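Local coordinates for second substrate binding domain of putative amino acid ABC transporter (PDB 4OEN), which probably captures an amino acid outside the cell and delivers it to the membrane permease of an ABC importer, using a type II periplasmic-binding-protein fold, at residues V112-G117 / T122-N127; K136-G141 / G151-V156; S143-L148 / Q171-P176. All blocks are in the same frame, centred on the assembly; numbering follows the deposited sequence.

Contact 1: V112-G117 / T122-N127; sequences VGVKNG and TFLTEN
V112 meets L124 through one methyl group: V112 CG1 lies 3.6 Å from L124 CD1 and 4.1 Å from L124 CD2, so it faces both prongs of the leucine fork. The two side chains cross at a slant. With V112 CG1 anti to its own backbone nitrogen (chi1 -177°), that methyl is the one presented to the helix, while CG2 makes no approach to the leucine. G113 comes next and has no side chain; its carbonyl oxygen comes alongside, G113 O being 4.2 Å from L124 CD1, too loose to be more than packing. At V114 the strand turns a side chain back to the helix. Here the approach is tip to tip, and the leucine methyl reaches in as far as the branch point: V114 CB is 3.6 Å from L124 CD1, and V114 CG2 is 4.0 Å from that same L124 CD1. A single methyl of L124 is therefore seated between the two valines on this face of the strand. Within 122-127 only L124 touches the strand segment; S120 and Q121, earlier in the same helix, also pack on V114. Beyond V114 the chain leaves the helix, and the bend is tied down by Q121, whose side chain bonds G117 N and N116 OD1. At the far end of the helix, N127 ND2 donates a hydrogen bond to F123 O (3.0 Å), folding the amide back over the last turn. The axes of 112-115 and 122-126 run at 138°, 9.5 Å apart. Strand 111-115 and helix 119-126 begin a beta-alpha-beta crossover completed by parallel strand 134-138. I135 of that strand and M157 of strand 155-159 also touch L124, so the helix packs over three adjacent strands.

Contact 2: K136-G141 / G151-V156; sequences KTFADG and GAIDAV
The F138 ring is met obliquely by I153, whose terminal methyl comes in from the opposite direction: F138 CE2 is 4.1 Å from I153 CD1. S143 and S147 of helix 141-150 also border the ring, so the phenyl group is wedged between the strand that carries it and the helix above. I153 has a second arm. Its CG2 methyl lies across the K136 side chain at about a right angle, 3.9 Å from K136 CD and 4.0 Å from K136 CB. The isoleucine can serve both neighbours because CG1 sits between the backbone nitrogen and the carbonyl carbon (chi1 54°), sending CD1 to the phenylalanine and leaving CG2 for the lysine. K136 offers aliphatic carbon only; its end leads away from I153, so the charge is carried off from this apolar patch. The intervening helix is fastened at each end: D140 OD1 caps S143 N, and G151, at positive phi, closes the last turn in a Schellman motif. D154 then ties the chain to T111 through its carboxylate. Strand 134-138, helix 141-150 and strand 155-159 form a beta-alpha-beta crossover that passes over strand 111-115, which lies between the two strands in the sheet, and I153 CD1 rests against G113 of that middle strand.

Contact 3: S143-L148 / Q171-P176; sequences SMYDSL and QKLKTP
L173 spreads its two methyls over neighbouring side chains of helix 141-150. L173 CD1 takes Y145, with 3.8 Å to Y145 CE1, while L173 CD2 takes L148, with 3.7 Å to L148 CD2. Both approaches are slanted, and the methyl reaches the tyrosine ring obliquely along its CD1-CE1 side. On the helix, L148 CG is anti to the backbone nitrogen (chi1 -175°), which swings the branch toward L173 so that CD2 touches it, one turn on from the tyrosine. A second shell fixes these groups. Y145 OH is hydrogen-bonded to D158 OD2, which holds the far end of the ring, and V156 touches both Y145 and L148. L163 and I167 of helix 160-168 flank L173. Backbone pairing of K172 with E97 and K174 with V95 holds the leucine's strand to strand 87-96; K174 NZ adds a tie to E97 O and S99 O, and an inverse gamma turn centred on K172 leads in, its weak bond running from L173 N to Q171 O. Between the two segments the attraction is purely apolar, and the polar end of the tyrosine is met elsewhere; dispersion and burial of methyls, with no directional bond, hold helix 141-150 to strand 173-174.

Overall arrangement
All three contacts belong to one lobe and share its sheet. Contacts 1 and 2 have centres 10 Å apart and are sewn together by backbone: G113 N to A155 O and V114 O to F138 N, both 2.8 Å. Contacts 2 and 3 are closer, centres 9 Å apart, since helix 141-150 joins the segments of contact 2; A152 N lies 3.0 Å from S147 O. Contacts 1 and 3, at 15 Å, meet through M144, whose SD is 3.5 Å from V114 CA on the side opposite L124. Strand 111-115 is thus packed on both faces. In this fold the ligand probably sits in the cleft between lobes.

Contact 1: V112-G117 / T122-N127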
loop_
_atom_site.group_PDB
_atom_site.type_symbol
_atom_site.label_atom_id
_atom_site.label_comp_id
_atom_site.label_asym_id
_atom_site.label_seq_id
_atom_site.Cartn_x
_atom_site.Cartn_y
_atom_site.Cartn_z
ATOM N N VAL A 112 -11.647 18.763 -6.184
ATOM C CA VAL A 112 -11.078 17.454 -5.873
ATOM C C VAL A 112 -11.052 17.238 -4.363
ATOM O O VAL A 112 -10.559 18.091 -3.646
ATOM C CB VAL A 112 -9.646 17.310 -6.420
ATOM C CG1 VAL A 112 -9.127 15.903 -6.122
ATOM C CG2 VAL A 112 -9.609 17.585 -7.932
ATOM N N GLY A 113 -11.591 16.110 -3.896
ATOM C CA GLY A 113 -11.515 15.729 -2.492
ATOM C C GLY A 113 -10.211 15.044 -2.116
ATOM O O GLY A 113 -9.590 14.354 -2.933
ATOM N N VAL A 114 -9.792 15.231 -0.866
ATOM C CA VAL A 114 -8.581 14.588 -0.381
ATOM C C VAL A 114 -8.640 14.455 1.138
ATOM O O VAL A 114 -9.337 15.228 1.801
ATOM C CB VAL A 114 -7.321 15.368 -0.816
ATOM C CG1 VAL A 114 -7.127 16.639 0.003
ATOM C CG2 VAL A 114 -6.076 14.476 -0.768
ATOM N N LYS A 115 -7.950 13.453 1.673
ATOM C CA LYS A 115 -7.915 13.279 3.131
ATOM C C LYS A 115 -6.800 14.123 3.728
ATOM O O LYS A 115 -5.679 14.169 3.202
ATOM C CB LYS A 115 -7.728 11.808 3.504
ATOM C CG LYS A 115 -8.930 10.958 3.137
ATOM C CD LYS A 115 -8.563 9.480 2.987
ATOM C CE LYS A 115 -7.983 8.882 4.239
ATOM N NZ LYS A 115 -7.677 7.427 4.037
ATOM N N ASN A 116 -7.124 14.810 4.811
ATOM C CA ASN A 116 -6.144 15.663 5.466
ATOM C C ASN A 116 -4.960 14.868 6.004
ATOM O O ASN A 116 -5.135 13.784 6.565
ATOM C CB ASN A 116 -6.796 16.417 6.610
ATOM C CG ASN A 116 -5.887 17.465 7.184
ATOM O OD1 ASN A 116 -5.367 18.297 6.446
ATOM N ND2 ASN A 116 -5.667 17.421 8.494
ATOM N N GLY A 117 -3.760 15.426 5.853
ATOM C CA GLY A 117 -2.554 14.837 6.416
ATOM C C GLY A 117 -1.911 13.739 5.589
ATOM O O GLY A 117 -1.051 13.002 6.079
ATOM N N THR A 122 -0.580 16.446 -0.109
ATOM C CA THR A 122 0.642 17.128 -0.482
ATOM C C THR A 122 0.723 17.304 -2.006
ATOM O O THR A 122 0.960 18.402 -2.500
ATOM C CB THR A 122 1.860 16.351 0.011
ATOM O OG1 THR A 122 1.722 16.087 1.422
ATOM C CG2 THR A 122 3.132 17.120 -0.256
ATOM N N PHE A 123 0.503 16.217 -2.732
ATOM C CA PHE A 123 0.532 16.300 -4.196
ATOM C C PHE A 123 -0.492 17.315 -4.697
ATOM O O PHE A 123 -0.162 18.204 -5.487
ATOM C CB PHE A 123 0.276 14.914 -4.817
ATOM C CG PHE A 123 0.186 14.929 -6.316
ATOM C CD1 PHE A 123 1.319 14.792 -7.095
ATOM C CD2 PHE A 123 -1.033 15.104 -6.941
ATOM C CE1 PHE A 123 1.224 14.813 -8.480
ATOM C CE2 PHE A 123 -1.131 15.136 -8.316
ATOM C CZ PHE A 123 -0.008 14.977 -9.086
ATOM N N LEU A 124 -1.730 17.216 -4.231
ATOM C CA LEU A 124 -2.774 18.093 -4.755
ATOM C C LEU A 124 -2.467 19.543 -4.438
ATOM O O LEU A 124 -2.726 20.443 -5.228
ATOM C CB LEU A 124 -4.143 17.741 -4.175
ATOM C CG LEU A 124 -4.953 16.599 -4.747
ATOM C CD1 LEU A 124 -6.302 16.642 -4.080
ATOM C CD2 LEU A 124 -5.105 16.772 -6.267
ATOM N N THR A 125 -1.934 19.773 -3.245
ATOM C CA THR A 125 -1.701 21.135 -2.815
ATOM C C THR A 125 -0.576 21.757 -3.615
ATOM O O THR A 125 -0.657 22.915 -4.010
ATOM C CB THR A 125 -1.389 21.199 -1.312
ATOM O OG1 THR A 125 -2.496 20.643 -0.600
ATOM C CG2 THR A 125 -1.184 22.634 -0.885
ATOM N N GLU A 126 0.455 20.960 -3.880
ATOM C CA GLU A 126 1.599 21.427 -4.646
ATOM C C GLU A 126 1.276 21.671 -6.110
ATOM O O GLU A 126 1.951 22.462 -6.762
ATOM C CB GLU A 126 2.755 20.433 -4.540
ATOM C CG GLU A 126 3.421 20.408 -3.160
ATOM C CD GLU A 126 4.351 21.587 -2.902
ATOM O OE1 GLU A 126 4.288 22.587 -3.646
ATOM O OE2 GLU A 126 5.156 21.509 -1.944
ATOM N N ASN A 127 0.261 20.985 -6.631
ATOM C CA ASN A 127 -0.066 21.121 -8.053
ATOM C C ASN A 127 -1.301 21.971 -8.339
ATOM O O ASN A 127 -1.751 22.087 -9.485
ATOM C CB ASN A 127 -0.233 19.741 -8.667
ATOM C CG ASN A 127 1.094 19.060 -8.882
ATOM O OD1 ASN A 127 1.784 19.338 -9.864
ATOM N ND2 ASN A 127 1.485 18.195 -7.949
#

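Contact 2: K136-G141 / G151-V156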
loop_
_atom_site.group_PDB
_atom_site.type_symbol
_atom_site.label_atom_id
_atom_site.label_comp_id
_atom_site.label_asym_id
_atom_site.label_seq_id
_atom_site.Cartn_x
_atom_site.Cartn_y
_atom_site.Cartn_z
ATOM N N LYS A 136 -11.226 20.124 -1.695
ATOM C CA LYS A 136 -12.057 19.971 -0.510
ATOM C C LYS A 136 -11.412 18.911 0.368
ATOM O O LYS A 136 -11.147 17.790 -0.061
ATOM C CB LYS A 136 -13.495 19.598 -0.868
ATOM C CG LYS A 136 -14.391 19.443 0.351
ATOM C CD LYS A 136 -15.854 19.336 -0.036
ATOM C CE LYS A 136 -16.732 19.143 1.193
ATOM N NZ LYS A 136 -16.531 20.228 2.201
ATOM N N THR A 137 -11.143 19.292 1.608
ATOM C CA THR A 137 -10.417 18.442 2.540
ATOM C C THR A 137 -11.339 17.689 3.483
ATOM O O THR A 137 -12.279 18.260 4.046
ATOM C CB THR A 137 -9.447 19.298 3.339
ATOM O OG1 THR A 137 -8.660 20.059 2.414
ATOM C CG2 THR A 137 -8.548 18.440 4.223
ATOM N N PHE A 138 -11.049 16.405 3.649
ATOM C CA PHE A 138 -11.839 15.530 4.498
ATOM C C PHE A 138 -11.028 14.905 5.621
ATOM O O PHE A 138 -9.848 14.605 5.474
ATOM C CB PHE A 138 -12.469 14.422 3.660
ATOM C CG PHE A 138 -13.448 14.921 2.662
ATOM C CD1 PHE A 138 -14.791 15.011 2.982
ATOM C CD2 PHE A 138 -13.031 15.315 1.400
ATOM C CE1 PHE A 138 -15.702 15.463 2.052
ATOM C CE2 PHE A 138 -13.939 15.777 0.471
ATOM C CZ PHE A 138 -15.273 15.845 0.790
ATOM N N ALA A 139 -11.703 14.684 6.739
ATOM C CA ALA A 139 -11.066 14.111 7.919
ATOM C C ALA A 139 -11.005 12.589 7.848
ATOM O O ALA A 139 -10.176 11.968 8.495
ATOM C CB ALA A 139 -11.801 14.540 9.148
ATOM N N ASP A 140 -11.902 11.993 7.071
ATOM C CA ASP A 140 -11.932 10.537 6.930
ATOM C C ASP A 140 -12.360 10.152 5.524
ATOM O O ASP A 140 -13.028 10.928 4.836
ATOM C CB ASP A 140 -12.876 9.902 7.966
ATOM C CG ASP A 140 -14.288 10.453 7.892
ATOM O OD1 ASP A 140 -15.045 10.043 6.991
ATOM O OD2 ASP A 140 -14.657 11.287 8.748
ATOM N N GLY A 141 -11.975 8.949 5.106
ATOM C CA GLY A 141 -12.268 8.477 3.763
ATOM C C GLY A 141 -13.751 8.297 3.469
ATOM O O GLY A 141 -14.204 8.573 2.355
ATOM N N GLY A 151 -21.748 13.656 -6.012
ATOM C CA GLY A 151 -21.351 14.596 -7.049
ATOM C C GLY A 151 -20.964 15.946 -6.475
ATOM O O GLY A 151 -20.777 16.919 -7.211
ATOM N N ALA A 152 -20.832 16.002 -5.152
ATOM C CA ALA A 152 -20.477 17.242 -4.470
ATOM C C ALA A 152 -19.028 17.633 -4.767
ATOM O O ALA A 152 -18.680 18.815 -4.790
ATOM C CB ALA A 152 -20.695 17.104 -2.968
ATOM N N ILE A 153 -18.181 16.626 -4.952
ATOM C CA ILE A 153 -16.852 16.823 -5.519
ATOM C C ILE A 153 -16.773 16.043 -6.834
ATOM O O ILE A 153 -17.558 15.123 -7.068
ATOM C CB ILE A 153 -15.742 16.382 -4.557
ATOM C CG1 ILE A 153 -15.971 14.945 -4.103
ATOM C CG2 ILE A 153 -15.720 17.312 -3.334
ATOM C CD1 ILE A 153 -14.865 14.359 -3.252
ATOM N N ASP A 154 -15.821 16.414 -7.679
ATOM C CA ASP A 154 -15.689 15.833 -9.012
ATOM C C ASP A 154 -14.708 14.669 -9.088
ATOM O O ASP A 154 -14.729 13.879 -10.033
ATOM C CB ASP A 154 -15.269 16.929 -9.981
ATOM C CG ASP A 154 -16.288 18.044 -10.045
ATOM O OD1 ASP A 154 -17.383 17.793 -10.595
ATOM O OD2 ASP A 154 -16.010 19.156 -9.548
ATOM N N ALA A 155 -13.837 14.572 -8.096
ATOM C CA ALA A 155 -12.762 13.591 -8.090
ATOM C C ALA A 155 -12.209 13.497 -6.689
ATOM O O ALA A 155 -12.493 14.369 -5.844
ATOM C CB ALA A 155 -11.655 13.975 -9.069
ATOM N N VAL A 156 -11.454 12.429 -6.443
ATOM C CA VAL A 156 -10.655 12.315 -5.229
ATOM C C VAL A 156 -9.217 12.011 -5.603
ATOM O O VAL A 156 -8.929 11.549 -6.711
ATOM C CB VAL A 156 -11.144 11.190 -4.288
ATOM C CG1 VAL A 156 -12.603 11.381 -3.922
ATOM C CG2 VAL A 156 -10.928 9.811 -4.946
#

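Contact 3: S143-L148 / Q171-P176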
loop_
_atom_site.group_PDB
_atom_site.type_symbol
_atom_site.label_atom_id
_atom_site.label_comp_id
_atom_site.label_asym_id
_atom_site.label_seq_id
_atom_site.Cartn_x
_atom_site.Cartn_y
_atom_site.Cartn_z
ATOM N N SER A 143 -16.340 10.014 4.465
ATOM C CA SER A 143 -16.974 11.279 4.148
ATOM C C SER A 143 -16.574 11.694 2.743
ATOM O O SER A 143 -17.393 12.188 1.972
ATOM C CB SER A 143 -16.581 12.353 5.163
ATOM O OG SER A 143 -17.301 13.548 4.941
ATOM N N MET A 144 -15.306 11.483 2.425
ATOM C CA MET A 144 -14.788 11.847 1.116
ATOM C C MET A 144 -15.477 11.078 -0.006
ATOM O O MET A 144 -15.889 11.675 -1.003
ATOM C CB MET A 144 -13.281 11.607 1.053
ATOM C CG MET A 144 -12.685 12.035 -0.289
ATOM S SD MET A 144 -10.884 11.901 -0.340
ATOM C CE MET A 144 -10.657 10.120 -0.393
ATOM N N TYR A 145 -15.597 9.764 0.148
ATOM C CA TYR A 145 -16.217 8.970 -0.916
ATOM C C TYR A 145 -17.735 9.177 -0.966
ATOM O O TYR A 145 -18.348 9.033 -2.026
ATOM C CB TYR A 145 -15.837 7.490 -0.765
ATOM C CG TYR A 145 -14.418 7.250 -1.247
ATOM C CD1 TYR A 145 -14.124 7.238 -2.605
ATOM C CD2 TYR A 145 -13.365 7.085 -0.351
ATOM C CE1 TYR A 145 -12.831 7.044 -3.060
ATOM C CE2 TYR A 145 -12.061 6.891 -0.798
ATOM C CZ TYR A 145 -11.799 6.878 -2.157
ATOM O OH TYR A 145 -10.513 6.689 -2.616
ATOM N N ASP A 146 -18.347 9.555 0.154
ATOM C CA ASP A 146 -19.756 9.927 0.143
ATOM C C ASP A 146 -19.950 11.165 -0.719
ATOM O O ASP A 146 -20.881 11.247 -1.520
ATOM C CB ASP A 146 -20.271 10.185 1.558
ATOM C CG ASP A 146 -20.497 8.910 2.339
ATOM O OD1 ASP A 146 -20.296 7.816 1.768
ATOM O OD2 ASP A 146 -20.889 9.003 3.520
ATOM N N SER A 147 -19.054 12.135 -0.545
ATOM C CA SER A 147 -19.109 13.357 -1.312
ATOM C C SER A 147 -18.892 13.085 -2.803
ATOM O O SER A 147 -19.570 13.671 -3.645
ATOM C CB SER A 147 -18.068 14.349 -0.781
ATOM O OG SER A 147 -18.123 15.581 -1.481
ATOM N N LEU A 148 -17.942 12.211 -3.132
ATOM C CA LEU A 148 -17.717 11.839 -4.535
ATOM C C LEU A 148 -18.992 11.239 -5.126
ATOM O O LEU A 148 -19.387 11.561 -6.247
ATOM C CB LEU A 148 -16.549 10.855 -4.665
ATOM C CG LEU A 148 -16.143 10.496 -6.109
ATOM C CD1 LEU A 148 -15.551 11.711 -6.798
ATOM C CD2 LEU A 148 -15.179 9.308 -6.200
ATOM N N GLN A 171 -16.272 -1.598 -6.349
ATOM C CA GLN A 171 -16.699 -0.205 -6.324
ATOM C C GLN A 171 -16.582 0.384 -7.715
ATOM O O GLN A 171 -15.572 0.193 -8.396
ATOM C CB GLN A 171 -15.886 0.615 -5.328
ATOM C CG GLN A 171 -16.225 0.293 -3.890
ATOM C CD GLN A 171 -17.661 0.598 -3.553
ATOM O OE1 GLN A 171 -18.130 1.719 -3.751
ATOM N NE2 GLN A 171 -18.376 -0.401 -3.053
ATOM N N LYS A 172 -17.617 1.108 -8.125
ATOM C CA LYS A 172 -17.719 1.595 -9.488
ATOM C C LYS A 172 -16.970 2.906 -9.653
ATOM O O LYS A 172 -17.560 3.933 -9.985
ATOM C CB LYS A 172 -19.193 1.755 -9.884
ATOM C CG LYS A 172 -19.982 0.464 -9.775
ATOM C CD LYS A 172 -19.477 -0.592 -10.749
ATOM C CE LYS A 172 -19.960 -0.320 -12.170
ATOM N NZ LYS A 172 -19.656 -1.455 -13.096
ATOM N N LEU A 173 -15.665 2.856 -9.414
ATOM C CA LEU A 173 -14.798 4.010 -9.591
ATOM C C LEU A 173 -13.782 3.677 -10.661
ATOM O O LEU A 173 -13.626 2.512 -11.025
ATOM C CB LEU A 173 -14.086 4.387 -8.281
ATOM C CG LEU A 173 -15.043 4.693 -7.132
ATOM C CD1 LEU A 173 -14.276 4.894 -5.830
ATOM C CD2 LEU A 173 -15.855 5.916 -7.462
ATOM N N LYS A 174 -13.092 4.691 -11.166
ATOM C CA LYS A 174 -12.056 4.451 -12.161
ATOM C C LYS A 174 -10.871 5.378 -11.933
ATOM O O LYS A 174 -10.973 6.374 -11.205
ATOM C CB LYS A 174 -12.628 4.609 -13.573
ATOM C CG LYS A 174 -13.128 5.996 -13.871
ATOM C CD LYS A 174 -13.697 6.030 -15.284
ATOM C CE LYS A 174 -14.142 7.427 -15.675
ATOM N NZ LYS A 174 -14.685 7.405 -17.075
ATOM N N THR A 175 -9.744 5.022 -12.535
ATOM C CA THR A 175 -8.492 5.744 -12.379
ATOM C C THR A 175 -7.970 6.092 -13.767
ATOM O O THR A 175 -7.200 5.335 -14.367
ATOM C CB THR A 175 -7.458 4.919 -11.603
ATOM O OG1 THR A 175 -7.350 3.623 -12.203
ATOM C CG2 THR A 175 -7.893 4.749 -10.143
ATOM N N PRO A 176 -8.410 7.239 -14.296
ATOM C CA PRO A 176 -8.120 7.594 -15.689
ATOM C C PRO A 176 -6.703 8.131 -15.933
ATOM O O PRO A 176 -6.303 8.272 -17.110
ATOM C CB PRO A 176 -9.162 8.670 -15.983
ATOM C CG PRO A 176 -9.409 9.318 -14.656
ATOM C CD PRO A 176 -9.323 8.203 -13.653
#